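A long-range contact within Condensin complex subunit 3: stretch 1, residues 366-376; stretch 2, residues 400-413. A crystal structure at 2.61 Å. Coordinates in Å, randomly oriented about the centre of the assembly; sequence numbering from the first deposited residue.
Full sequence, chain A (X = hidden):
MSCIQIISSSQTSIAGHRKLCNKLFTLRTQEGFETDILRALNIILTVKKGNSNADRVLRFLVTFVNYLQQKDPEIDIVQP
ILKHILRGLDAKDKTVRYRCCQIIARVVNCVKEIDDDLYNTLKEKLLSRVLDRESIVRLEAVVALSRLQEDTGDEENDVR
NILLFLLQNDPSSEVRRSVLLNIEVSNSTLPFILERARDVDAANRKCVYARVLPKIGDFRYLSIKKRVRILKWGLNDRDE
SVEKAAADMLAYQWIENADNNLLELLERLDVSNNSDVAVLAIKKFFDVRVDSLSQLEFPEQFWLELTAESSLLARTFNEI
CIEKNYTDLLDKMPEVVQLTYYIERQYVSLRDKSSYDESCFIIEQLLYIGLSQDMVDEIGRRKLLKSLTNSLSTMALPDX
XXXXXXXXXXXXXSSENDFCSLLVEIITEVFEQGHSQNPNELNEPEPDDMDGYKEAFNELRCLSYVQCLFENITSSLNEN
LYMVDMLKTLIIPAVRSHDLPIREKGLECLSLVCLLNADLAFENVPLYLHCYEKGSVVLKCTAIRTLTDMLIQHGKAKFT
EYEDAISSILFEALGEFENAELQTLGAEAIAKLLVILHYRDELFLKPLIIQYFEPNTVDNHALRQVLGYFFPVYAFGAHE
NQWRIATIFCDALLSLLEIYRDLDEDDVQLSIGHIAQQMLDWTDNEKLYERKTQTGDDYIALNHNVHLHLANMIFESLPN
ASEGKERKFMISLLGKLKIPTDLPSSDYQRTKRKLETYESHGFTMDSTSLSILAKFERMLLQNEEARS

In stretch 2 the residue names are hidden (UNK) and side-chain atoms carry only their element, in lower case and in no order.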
ATOM      1  N   LEU A 366       9.335  -6.936 -28.075  1.00 35.73           N
ATOM      2  CA  LEU A 366       8.777  -7.256 -29.384  1.00 26.70           C
ATOM      3  C   LEU A 366       7.818  -8.434 -29.302  1.00 27.02           C
ATOM      4  O   LEU A 366       6.798  -8.464 -30.000  1.00 26.71           O
ATOM      5  CB  LEU A 366       9.904  -7.547 -30.376  1.00 28.82           C
ATOM      6  CG  LEU A 366      10.859  -6.392 -30.685  1.00 29.67           C
ATOM      7  CD1 LEU A 366      11.912  -6.838 -31.683  1.00 28.41           C
ATOM      8  CD2 LEU A 366      10.109  -5.180 -31.212  1.00 37.04           C
ATOM      9  N   LEU A 367       8.124  -9.418 -28.459  1.00 24.98           N
ATOM     10  CA  LEU A 367       7.206 -10.534 -28.269  1.00 23.66           C
ATOM     11  C   LEU A 367       5.897 -10.068 -27.643  1.00 28.52           C
ATOM     12  O   LEU A 367       4.823 -10.572 -27.990  1.00 26.94           O
ATOM     13  CB  LEU A 367       7.864 -11.607 -27.404  1.00 25.78           C
ATOM     14  CG  LEU A 367       9.023 -12.358 -28.059  1.00 27.36           C
ATOM     15  CD1 LEU A 367       9.806 -13.149 -27.026  1.00 29.56           C
ATOM     16  CD2 LEU A 367       8.505 -13.277 -29.150  1.00 29.65           C
ATOM     17  N   TYR A 368       5.965  -9.109 -26.716  1.00 27.67           N
ATOM     18  CA  TYR A 368       4.745  -8.567 -26.128  1.00 27.46           C
ATOM     19  C   TYR A 368       3.886  -7.887 -27.182  1.00 28.43           C
ATOM     20  O   TYR A 368       2.661  -8.054 -27.197  1.00 35.43           O
ATOM     21  CB  TYR A 368       5.086  -7.583 -25.007  1.00 30.08           C
ATOM     22  CG  TYR A 368       5.372  -8.233 -23.674  1.00 26.27           C
ATOM     23  CD1 TYR A 368       4.480  -9.136 -23.115  1.00 26.32           C
ATOM     24  CD2 TYR A 368       6.533  -7.946 -22.974  1.00 31.58           C
ATOM     25  CE1 TYR A 368       4.735  -9.733 -21.899  1.00 27.56           C
ATOM     26  CE2 TYR A 368       6.800  -8.539 -21.760  1.00 32.25           C
ATOM     27  CZ  TYR A 368       5.896  -9.432 -21.226  1.00 36.24           C
ATOM     28  OH  TYR A 368       6.155 -10.027 -20.014  1.00 48.27           O
ATOM     29  N   ILE A 369       4.507  -7.108 -28.067  1.00 27.53           N
ATOM     30  CA  ILE A 369       3.766  -6.510 -29.171  1.00 30.76           C
ATOM     31  C   ILE A 369       3.139  -7.596 -30.031  1.00 31.30           C
ATOM     32  O   ILE A 369       1.999  -7.464 -30.489  1.00 35.36           O
ATOM     33  CB  ILE A 369       4.684  -5.594 -29.999  1.00 26.31           C
ATOM     34  CG1 ILE A 369       5.214  -4.452 -29.129  1.00 31.10           C
ATOM     35  CG2 ILE A 369       3.936  -5.029 -31.199  1.00 31.19           C
ATOM     36  CD1 ILE A 369       6.360  -3.690 -29.746  1.00 30.90           C
ATOM     37  N   GLY A 370       3.867  -8.689 -30.254  1.00 33.25           N
ATOM     38  CA  GLY A 370       3.345  -9.756 -31.090  1.00 31.73           C
ATOM     39  C   GLY A 370       2.198 -10.498 -30.437  1.00 29.33           C
ATOM     40  O   GLY A 370       1.229 -10.871 -31.103  1.00 35.73           O
ATOM     41  N   LEU A 371       2.290 -10.730 -29.128  1.00 33.13           N
ATOM     42  CA  LEU A 371       1.193 -11.360 -28.403  1.00 33.98           C
ATOM     43  C   LEU A 371      -0.074 -10.519 -28.434  1.00 37.01           C
ATOM     44  O   LEU A 371      -1.171 -11.065 -28.276  1.00 48.15           O
ATOM     45  CB  LEU A 371       1.608 -11.625 -26.956  1.00 24.10           C
ATOM     46  CG  LEU A 371       2.531 -12.827 -26.750  1.00 27.54           C
ATOM     47  CD1 LEU A 371       3.257 -12.734 -25.424  1.00 27.34           C
ATOM     48  CD2 LEU A 371       1.741 -14.116 -26.827  1.00 28.36           C
ATOM     49  N   SER A 372       0.045  -9.208 -28.642  1.00 37.72           N
ATOM     50  CA  SER A 372      -1.126  -8.341 -28.644  1.00 39.92           C
ATOM     51  C   SER A 372      -1.870  -8.375 -29.971  1.00 46.02           C
ATOM     52  O   SER A 372      -3.082  -8.136 -30.003  1.00 59.50           O
ATOM     53  CB  SER A 372      -0.710  -6.906 -28.328  1.00 37.69           C
ATOM     54  OG  SER A 372       0.043  -6.353 -29.390  1.00 41.06           O
ATOM     55  N   GLN A 373      -1.175  -8.663 -31.067  1.00 47.58           N
ATOM     56  CA  GLN A 373      -1.794  -8.605 -32.384  1.00 63.32           C
ATOM     57  C   GLN A 373      -2.820  -9.719 -32.546  1.00 70.94           C
ATOM     58  O   GLN A 373      -2.621 -10.840 -32.073  1.00 74.92           O
ATOM     59  CB  GLN A 373      -0.739  -8.735 -33.483  1.00 56.54           C
ATOM     60  CG  GLN A 373       0.521  -7.906 -33.293  1.00 53.46           C
ATOM     61  CD  GLN A 373       0.271  -6.414 -33.390  1.00 71.67           C
ATOM     62  OE1 GLN A 373      -0.690  -5.890 -32.826  1.00 77.63           O
ATOM     63  NE2 GLN A 373       1.138  -5.721 -34.119  1.00 79.97           N
ATOM     64  N   ASP A 374      -3.920  -9.408 -33.222  1.00 80.74           N
ATOM     65  CA  ASP A 374      -4.854 -10.418 -33.712  1.00 92.11           C
ATOM     66  C   ASP A 374      -4.624 -10.483 -35.218  1.00 90.70           C
ATOM     67  O   ASP A 374      -5.206  -9.715 -35.986  1.00 85.33           O
ATOM     68  CB  ASP A 374      -6.297 -10.086 -33.368  1.00 98.86           C
ATOM     69  CG  ASP A 374      -7.254 -11.191 -33.764  1.00107.47           C
ATOM     70  OD1 ASP A 374      -8.472 -10.928 -33.836  1.00120.15           O
ATOM     71  OD2 ASP A 374      -6.787 -12.324 -34.008  1.00104.24           O
ATOM     72  N   MET A 375      -3.755 -11.403 -35.631  1.00 91.44           N
ATOM     73  CA  MET A 375      -3.177 -11.380 -36.972  1.00104.75           C
ATOM     74  C   MET A 375      -4.041 -12.213 -37.906  1.00107.86           C
ATOM     75  O   MET A 375      -3.924 -13.440 -37.955  1.00106.65           O
ATOM     76  CB  MET A 375      -1.733 -11.872 -36.953  1.00109.61           C
ATOM     77  CG  MET A 375      -1.451 -13.107 -36.100  1.00109.38           C
ATOM     78  SD  MET A 375       0.320 -13.281 -35.809  1.00124.58           S
ATOM     79  CE  MET A 375       0.583 -11.979 -34.603  1.00 81.21           C
ATOM     80  N   VAL A 376      -4.918 -11.535 -38.649  1.00114.33           N
ATOM     81  CA  VAL A 376      -5.620 -12.159 -39.761  1.00108.46           C
ATOM     82  C   VAL A 376      -4.706 -12.393 -40.951  1.00104.12           C
ATOM     83  O   VAL A 376      -5.073 -13.131 -41.870  1.00110.57           O
ATOM     84  CB  VAL A 376      -6.821 -11.293 -40.193  1.00108.08           C
ATOM     85  CG1 VAL A 376      -7.790 -11.118 -39.035  1.00110.15           C
ATOM     86  CG2 VAL A 376      -6.352  -9.933 -40.711  1.00109.42           C
ATOM     87  N   UNK A 400      14.174 -16.680 -19.581  1.00 76.80           N
ATOM     88  CA  UNK A 400      13.235 -15.565 -19.557  1.00 71.31           C
ATOM     89  C   UNK A 400      12.435 -15.485 -20.851  1.00 63.56           C
ATOM     90  O   UNK A 400      11.215 -15.288 -20.822  1.00 51.91           O
ATOM     91  o   UNK A 400      15.098 -14.141 -20.189  1.00 72.25           O
ATOM     92  c   UNK A 400      13.990 -14.259 -19.313  1.00 80.38           C
ATOM     93  N   UNK A 401      13.103 -15.636 -21.997  1.00 55.36           N
ATOM     94  CA  UNK A 401      12.432 -15.500 -23.282  1.00 40.88           C
ATOM     95  C   UNK A 401      11.752 -16.783 -23.735  1.00 34.81           C
ATOM     96  O   UNK A 401      10.844 -16.722 -24.568  1.00 35.41           O
ATOM     97  c   UNK A 401      12.962 -12.581 -24.282  1.00 42.27           C
ATOM     98  c   UNK A 401      13.432 -15.047 -24.347  1.00 45.98           C
ATOM     99  c   UNK A 401      14.029 -13.651 -24.149  1.00 38.06           C
ATOM    100  c   UNK A 401      15.140 -13.404 -25.145  1.00 46.44           C
ATOM    101  N   UNK A 402      12.159 -17.939 -23.206  1.00 31.50           N
ATOM    102  CA  UNK A 402      11.548 -19.204 -23.610  1.00 33.11           C
ATOM    103  C   UNK A 402      10.036 -19.149 -23.441  1.00 31.77           C
ATOM    104  O   UNK A 402       9.282 -19.586 -24.318  1.00 29.70           O
ATOM    105  c   UNK A 402      12.165 -20.370 -22.811  1.00 38.81           C
ATOM    106  c   UNK A 402      14.326 -21.714 -22.526  1.00 48.95           C
ATOM    107  c   UNK A 402      13.577 -20.666 -23.323  1.00 37.04           C
ATOM    108  c   UNK A 402      11.281 -21.622 -22.898  1.00 30.85           C
ATOM    109  N   UNK A 403       9.568 -18.620 -22.310  1.00 39.40           N
ATOM    110  CA  UNK A 403       8.138 -18.635 -22.022  1.00 31.81           C
ATOM    111  C   UNK A 403       7.365 -17.800 -23.033  1.00 28.74           C
ATOM    112  O   UNK A 403       6.353 -18.248 -23.582  1.00 29.41           O
ATOM    113  c   UNK A 403       7.891 -18.130 -20.603  1.00 41.08           C
ATOM    114  o   UNK A 403       8.688 -18.838 -19.671  1.00 55.15           O
ATOM    115  N   UNK A 404       7.824 -16.574 -23.288  1.00 27.75           N
ATOM    116  CA  UNK A 404       7.134 -15.715 -24.243  1.00 29.70           C
ATOM    117  C   UNK A 404       7.176 -16.289 -25.653  1.00 30.06           C
ATOM    118  O   UNK A 404       6.218 -16.121 -26.416  1.00 25.41           O
ATOM    119  c   UNK A 404       7.528 -13.515 -22.933  1.00 31.90           C
ATOM    120  c   UNK A 404       8.266 -12.192 -23.007  1.00 38.66           C
ATOM    121  c   UNK A 404       6.049 -13.277 -22.673  1.00 37.56           C
ATOM    122  c   UNK A 404       7.746 -14.315 -24.218  1.00 29.68           C
ATOM    123  N   UNK A 405       8.267 -16.963 -26.018  1.00 30.10           N
ATOM    124  CA  UNK A 405       8.333 -17.605 -27.327  1.00 27.04           C
ATOM    125  C   UNK A 405       7.282 -18.697 -27.451  1.00 26.93           C
ATOM    126  O   UNK A 405       6.543 -18.758 -28.438  1.00 28.82           O
ATOM    127  c   UNK A 405      12.296 -15.678 -28.089  1.00 33.87           C
ATOM    128  c   UNK A 405      10.703 -17.197 -28.119  1.00 31.66           C
ATOM    129  c   UNK A 405       9.727 -18.183 -27.561  1.00 32.06           C
ATOM    130  n   UNK A 405      11.557 -16.463 -27.327  1.00 31.15           N
ATOM    131  c   UNK A 405      10.956 -16.820 -29.393  1.00 32.70           C
ATOM    132  n   UNK A 405      11.950 -15.875 -29.347  1.00 29.83           N
ATOM    133  N   UNK A 406       7.210 -19.579 -26.454  1.00 25.99           N
ATOM    134  CA  UNK A 406       6.259 -20.682 -26.499  1.00 27.41           C
ATOM    135  C   UNK A 406       4.834 -20.177 -26.323  1.00 29.66           C
ATOM    136  O   UNK A 406       3.891 -20.755 -26.875  1.00 31.19           O
ATOM    137  c   UNK A 406       5.544 -22.796 -25.313  1.00 30.67           C
ATOM    138  c   UNK A 406       7.984 -22.361 -25.806  1.00 25.97           C
ATOM    139  c   UNK A 406       8.538 -23.327 -24.783  1.00 28.53           C
ATOM    140  c   UNK A 406       6.636 -21.731 -25.440  1.00 27.61           C
ATOM    141  N   UNK A 407       4.646 -19.100 -25.560  1.00 31.29           N
ATOM    142  CA  UNK A 407       3.318 -18.513 -25.426  1.00 30.43           C
ATOM    143  C   UNK A 407       2.852 -17.910 -26.745  1.00 29.49           C
ATOM    144  O   UNK A 407       1.694 -18.080 -27.140  1.00 27.47           O
ATOM    145  o   UNK A 407       3.098 -15.683 -22.279  1.00 46.12           O
ATOM    146  c   UNK A 407       3.331 -17.456 -24.322  1.00 32.91           C
ATOM    147  c   UNK A 407       2.009 -16.745 -24.114  1.00 39.31           C
ATOM    148  c   UNK A 407       2.072 -15.724 -22.992  1.00 53.08           C
ATOM    149  o   UNK A 407       1.098 -14.962 -22.825  1.00 51.54           O
ATOM    150  N   UNK A 408       3.745 -17.204 -27.441  1.00 31.94           N
ATOM    151  CA  UNK A 408       3.406 -16.649 -28.746  1.00 30.88           C
ATOM    152  C   UNK A 408       3.208 -17.747 -29.782  1.00 33.29           C
ATOM    153  O   UNK A 408       2.372 -17.610 -30.680  1.00 33.32           O
ATOM    154  c   UNK A 408       3.102 -14.168 -30.623  1.00 26.51           C
ATOM    155  c   UNK A 408       5.589 -14.116 -30.777  1.00 27.88           C
ATOM    156  c   UNK A 408       4.503 -15.680 -29.185  1.00 27.51           C
ATOM    157  c   UNK A 408       4.369 -14.988 -30.540  1.00 30.08           C
ATOM    158  N   UNK A 409       3.958 -18.843 -29.671  1.00 32.15           N
ATOM    159  CA  UNK A 409       3.743 -19.982 -30.553  1.00 28.54           C
ATOM    160  C   UNK A 409       2.318 -20.506 -30.424  1.00 26.46           C
ATOM    161  O   UNK A 409       1.618 -20.692 -31.426  1.00 30.29           O
ATOM    162  c   UNK A 409       4.755 -21.079 -30.225  1.00 30.34           C
ATOM    163  c   UNK A 409       5.941 -21.535 -32.379  1.00 33.09           C
ATOM    164  c   UNK A 409       5.624 -23.370 -30.711  1.00 34.20           C
ATOM    165  c   UNK A 409       5.025 -22.114 -31.314  1.00 31.03           C
ATOM    166  N   UNK A 410       1.871 -20.748 -29.190  1.00 29.59           N
ATOM    167  CA  UNK A 410       0.497 -21.186 -28.956  1.00 32.56           C
ATOM    168  C   UNK A 410      -0.505 -20.261 -29.630  1.00 31.85           C
ATOM    169  O   UNK A 410      -1.470 -20.721 -30.248  1.00 36.41           O
ATOM    170  c   UNK A 410      -1.231 -21.494 -27.071  1.00 33.81           C
ATOM    171  c   UNK A 410      -1.707 -22.863 -27.521  1.00 37.72           C
ATOM    172  c   UNK A 410       0.225 -21.250 -27.452  1.00 32.07           C
ATOM    173  n   UNK A 410      -3.124 -23.064 -27.239  1.00 46.71           N
ATOM    174  n   UNK A 410      -3.852 -22.382 -29.320  1.00 48.06           N
ATOM    175  n   UNK A 410      -5.367 -23.042 -27.735  1.00 62.58           N
ATOM    176  c   UNK A 410      -4.110 -22.828 -28.098  1.00 50.08           C
ATOM    177  N   UNK A 411      -0.298 -18.952 -29.507  1.00 35.86           N
ATOM    178  CA  UNK A 411      -1.228 -17.990 -30.086  1.00 36.32           C
ATOM    179  C   UNK A 411      -1.317 -18.126 -31.600  1.00 37.87           C
ATOM    180  O   UNK A 411      -2.378 -17.874 -32.181  1.00 43.60           O
ATOM    181  c   UNK A 411      -1.643 -15.467 -30.275  1.00 33.94           C
ATOM    182  c   UNK A 411      -1.574 -13.044 -30.910  1.00 57.30           C
ATOM    183  c   UNK A 411      -0.795 -16.579 -29.700  1.00 33.56           C
ATOM    184  n   UNK A 411      -2.814 -12.490 -30.300  1.00 67.84           N
ATOM    185  c   UNK A 411      -0.954 -14.134 -30.067  1.00 53.52           C
ATOM    186  N   UNK A 412      -0.224 -18.517 -32.258  1.00 44.77           N
ATOM    187  CA  UNK A 412      -0.233 -18.622 -33.714  1.00 49.62           C
ATOM    188  C   UNK A 412      -0.832 -19.940 -34.183  1.00 47.02           C
ATOM    189  O   UNK A 412      -1.509 -19.982 -35.216  1.00 59.24           O
ATOM    190  c   UNK A 412       1.887 -17.157 -33.899  1.00 42.04           C
ATOM    191  c   UNK A 412       1.187 -18.465 -34.259  1.00 47.64           C
ATOM    192  c   UNK A 412       3.282 -17.123 -34.482  1.00 43.25           C
ATOM    193  c   UNK A 412       1.089 -15.968 -34.378  1.00 58.13           C
ATOM    194  N   UNK A 413      -0.591 -21.021 -33.451  1.00 40.11           N
ATOM    195  CA  UNK A 413      -1.160 -22.307 -33.825  1.00 44.16           C
ATOM    196  C   UNK A 413      -2.681 -22.218 -33.883  1.00 52.66           C
ATOM    197  O   UNK A 413      -3.311 -21.439 -33.165  1.00 59.76           O
ATOM    198  c   UNK A 413      -0.733 -23.386 -32.833  1.00 44.91           C
ATOM    199  s   UNK A 413       1.021 -23.772 -32.887  1.00 42.33           S
TER

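Position 400 carries one carbon and then one oxygen. It lies out of reach of stretch 1. It is Ser400.

Position 401 has four carbons, forked at the second. The fork touches Leu367. This is Leu401, with CD2 4.2 Å from Leu367 CD1.

Position 402 also has four carbons, but the fork is at the first and one arm is two carbons long. Its CA-to-CB bond points away from stretch 1. It is Ile402.

Position 403 has one carbon and one oxygen, again out of reach: Ser403.

Position 404 has four carbons forked at the second. Its CB is 3.7 Å from Leu367 CD1, and the fork touches Tyr368. The residue is Leu404. Its CD2 is 3.9 Å from Tyr368 CE1, and its CD1 lies over one face of the Tyr368 ring.

Position 405 shows one carbon and a five-membered ring of three carbons and two nitrogens. Leu367 CD1 sits over the ring face, 3.9 Å from the ring centroid, a CH-pi contact. Only histidine has such a ring, so this is His405. Its ND1 donates to Leu401 O at 2.9 Å, which ties the ring to its own helix.

Position 406 has four carbons forked at the first, one arm longer, and does not reach stretch 1: Ile406.

Position 407 has three carbons, the third carrying two oxygens. Leu371 CD2 packs against its aliphatic part. It is Glu407, with CG 3.8 Å from Leu371 CD2.

Position 408 has four carbons forked at the second. The fork touches Leu367, and its CA is 3.6 Å from Leu371 CD2. It is Leu408, with CD2 3.4 Å from Leu367 CD2.

Position 409 has the same forked four carbons, its CA-to-CB bond pointing away: Leu409.

Position 410 has three carbons, a nitrogen, then a carbon carrying two more nitrogens. Its end leads away. It is Arg410.

Position 411 has four carbons in a row ending in nitrogen, which meets Leu371. It is Lys411, and NZ donates to Leu371 O at 3.0 Å.

Position 412 has four carbons forked at the second. The fork touches Met375. It is Leu412, with CD2 3.1 Å from Met375 SD.

Position 413 has one carbon and one sulfur, out of reach. It is Cys413, the first residue to leave helical geometry.

The two helices run nearly parallel, at 20°, with axes 9.8 Å apart at closest approach. Leu367 fits among Leu401, Leu404, His405 and Leu408. One turn later, Leu371 fits among Leu404, Glu407, Leu408 and Lys411. Past this apolar packing, Lys411 NZ donates to Leu371 O, and poorly ordered Met375 meets Leu412.

Stretch 2 400-413: SLISLHIELLRKLC
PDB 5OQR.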